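Local coordinates for protein probable porin (Pseudomonas aeruginosa, PDB 4FSP) that probably forms a beta-barrel channel of the OprD porin family in the outer membrane, letting small solutes pass, at residues Phe306-Asp311 with Val380-Thr385. Sequence-based numbering, arbitrary orientation.
Sequences FGQYND and VWRNAT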
# COMPACT_ATOMS: atom_id res chain seq x y z
N PHE A 306 4.56 -1.25 -10.11
CA PHE A 306 3.31 -0.50 -9.95
C PHE A 306 3.71 0.95 -9.91
O PHE A 306 4.47 1.36 -9.03
CB PHE A 306 2.62 -0.89 -8.64
CG PHE A 306 1.55 0.08 -8.20
CD1 PHE A 306 0.45 0.34 -9.01
CD2 PHE A 306 1.64 0.72 -6.98
CE1 PHE A 306 -0.53 1.24 -8.61
CE2 PHE A 306 0.67 1.61 -6.57
CZ PHE A 306 -0.42 1.87 -7.39
N GLY A 307 3.23 1.72 -10.87
CA GLY A 307 3.63 3.12 -10.95
C GLY A 307 2.59 4.06 -10.36
O GLY A 307 1.70 3.64 -9.59
N GLN A 308 2.70 5.33 -10.73
CA GLN A 308 1.75 6.35 -10.29
C GLN A 308 0.39 6.09 -10.93
O GLN A 308 -0.64 6.39 -10.35
CB GLN A 308 2.26 7.76 -10.63
CG GLN A 308 1.33 8.92 -10.21
CD GLN A 308 1.88 10.30 -10.60
OE1 GLN A 308 3.10 10.53 -10.60
NE2 GLN A 308 0.97 11.22 -10.95
N TYR A 309 0.39 5.50 -12.13
CA TYR A 309 -0.87 5.25 -12.82
C TYR A 309 -1.13 3.76 -13.11
O TYR A 309 -2.20 3.24 -12.80
CB TYR A 309 -0.93 6.04 -14.13
CG TYR A 309 -2.24 5.84 -14.87
CD1 TYR A 309 -3.43 6.35 -14.36
CD2 TYR A 309 -2.28 5.15 -16.07
CE1 TYR A 309 -4.63 6.17 -15.02
CE2 TYR A 309 -3.48 4.96 -16.74
CZ TYR A 309 -4.65 5.48 -16.22
OH TYR A 309 -5.84 5.30 -16.89
N ASN A 310 -0.17 3.09 -13.74
CA ASN A 310 -0.42 1.74 -14.24
C ASN A 310 0.20 0.69 -13.33
O ASN A 310 1.18 0.96 -12.62
CB ASN A 310 0.11 1.57 -15.67
CG ASN A 310 -0.34 0.25 -16.31
OD1 ASN A 310 -1.53 -0.08 -16.31
ND2 ASN A 310 0.62 -0.49 -16.87
N ASP A 311 -0.36 -0.52 -13.37
CA ASP A 311 0.11 -1.60 -12.51
C ASP A 311 0.72 -2.75 -13.31
O ASP A 311 1.13 -3.76 -12.76
CB ASP A 311 -1.04 -2.11 -11.63
CG ASP A 311 -2.23 -2.59 -12.45
OD1 ASP A 311 -2.15 -2.59 -13.70
OD2 ASP A 311 -3.26 -2.97 -11.84
N VAL A 380 5.25 17.82 -2.21
CA VAL A 380 5.51 16.65 -3.03
C VAL A 380 4.89 16.88 -4.39
O VAL A 380 3.73 17.31 -4.49
CB VAL A 380 4.94 15.36 -2.39
CG1 VAL A 380 5.25 14.16 -3.28
CG2 VAL A 380 5.54 15.12 -1.00
N TRP A 381 5.66 16.58 -5.44
CA TRP A 381 5.18 16.68 -6.80
C TRP A 381 5.40 15.35 -7.48
O TRP A 381 6.55 14.90 -7.62
CB TRP A 381 5.94 17.77 -7.56
CG TRP A 381 5.54 17.91 -9.00
CD1 TRP A 381 4.35 17.54 -9.56
CD2 TRP A 381 6.33 18.47 -10.07
NE1 TRP A 381 4.35 17.82 -10.90
CE2 TRP A 381 5.55 18.40 -11.24
CE3 TRP A 381 7.61 19.01 -10.15
CZ2 TRP A 381 6.02 18.85 -12.48
CZ3 TRP A 381 8.08 19.47 -11.38
CH2 TRP A 381 7.28 19.38 -12.53
N ARG A 382 4.32 14.70 -7.91
CA ARG A 382 4.41 13.43 -8.64
C ARG A 382 3.85 13.59 -10.05
O ARG A 382 2.66 13.89 -10.25
CB ARG A 382 3.70 12.31 -7.88
CG ARG A 382 4.13 12.21 -6.42
CD ARG A 382 3.32 11.17 -5.66
NE ARG A 382 3.50 9.83 -6.23
CZ ARG A 382 2.52 8.95 -6.41
NH1 ARG A 382 1.28 9.26 -6.04
NH2 ARG A 382 2.79 7.77 -6.95
N ASN A 383 4.73 13.40 -11.03
CA ASN A 383 4.35 13.55 -12.42
C ASN A 383 4.46 12.23 -13.17
O ASN A 383 5.39 11.47 -12.93
CB ASN A 383 5.22 14.61 -13.08
CG ASN A 383 5.10 14.61 -14.58
OD1 ASN A 383 5.82 13.90 -15.28
ND2 ASN A 383 4.19 15.43 -15.10
N ALA A 384 3.53 11.97 -14.08
CA ALA A 384 3.57 10.71 -14.81
C ALA A 384 3.14 10.83 -16.26
O ALA A 384 2.26 11.62 -16.60
CB ALA A 384 2.72 9.66 -14.12
N THR A 385 3.79 10.02 -17.10
CA THR A 385 3.42 9.87 -18.49
C THR A 385 3.15 8.40 -18.74
O THR A 385 4.02 7.55 -18.50
CB THR A 385 4.58 10.30 -19.41
OG1 THR A 385 4.86 11.69 -19.20
CG2 THR A 385 4.20 10.07 -20.85
O HOH W 1 1.38 4.82 -7.38
O HOH W 2 -0.89 7.52 -7.45
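Q308 carries nearly the whole contact, reaching from a loop to the strand between R382 and A384. With CG anti to the backbone N (chi1 180°) and the chain extended beyond it, the primary amide arrives at the strand backbone. One direct hydrogen bond crosses: Q308 NE2 donates to R382 O at 3.2 Å. It is bent, with an N-H...O angle of 136°, and the donor stands above the carbonyl plane. NE2 also bonds E396 on the adjoining strand 394-406, so this amide nitrogen links the loop to two strands. The other amide atom, Q308 OE1, packs against R382 CB at 3.3 Å; its approach to N383 N is too poorly angled for a bond.

Van der Waals packing brackets the extended chain. A384 CB meets Q308 CD at 3.7 Å, while Q308 CG lies over one face of the R382 guanidinium, 3.7 Å above its plane and toward the rim. The two side chains run past each other in opposite directions, their amide and guanidinium planes turned 42° apart.

Two waters extend the polar link from the R382 guanidinium. One molecule, in the guanidinium plane at its edge, accepts from R382 NH2 at 3.3 Å and donates to G307 O; a second joins R382 NH1 to Q308 O. NH1 is held further by Y400.

D362 and E360 of strand 358-368 bind the backbone N atoms of Q308 and Y309, respectively. The arrangement is that of a porin loop folded into the barrel and fastened to the inner wall, consistent with the inward-folded loops that narrow the pore in OprD-family channels.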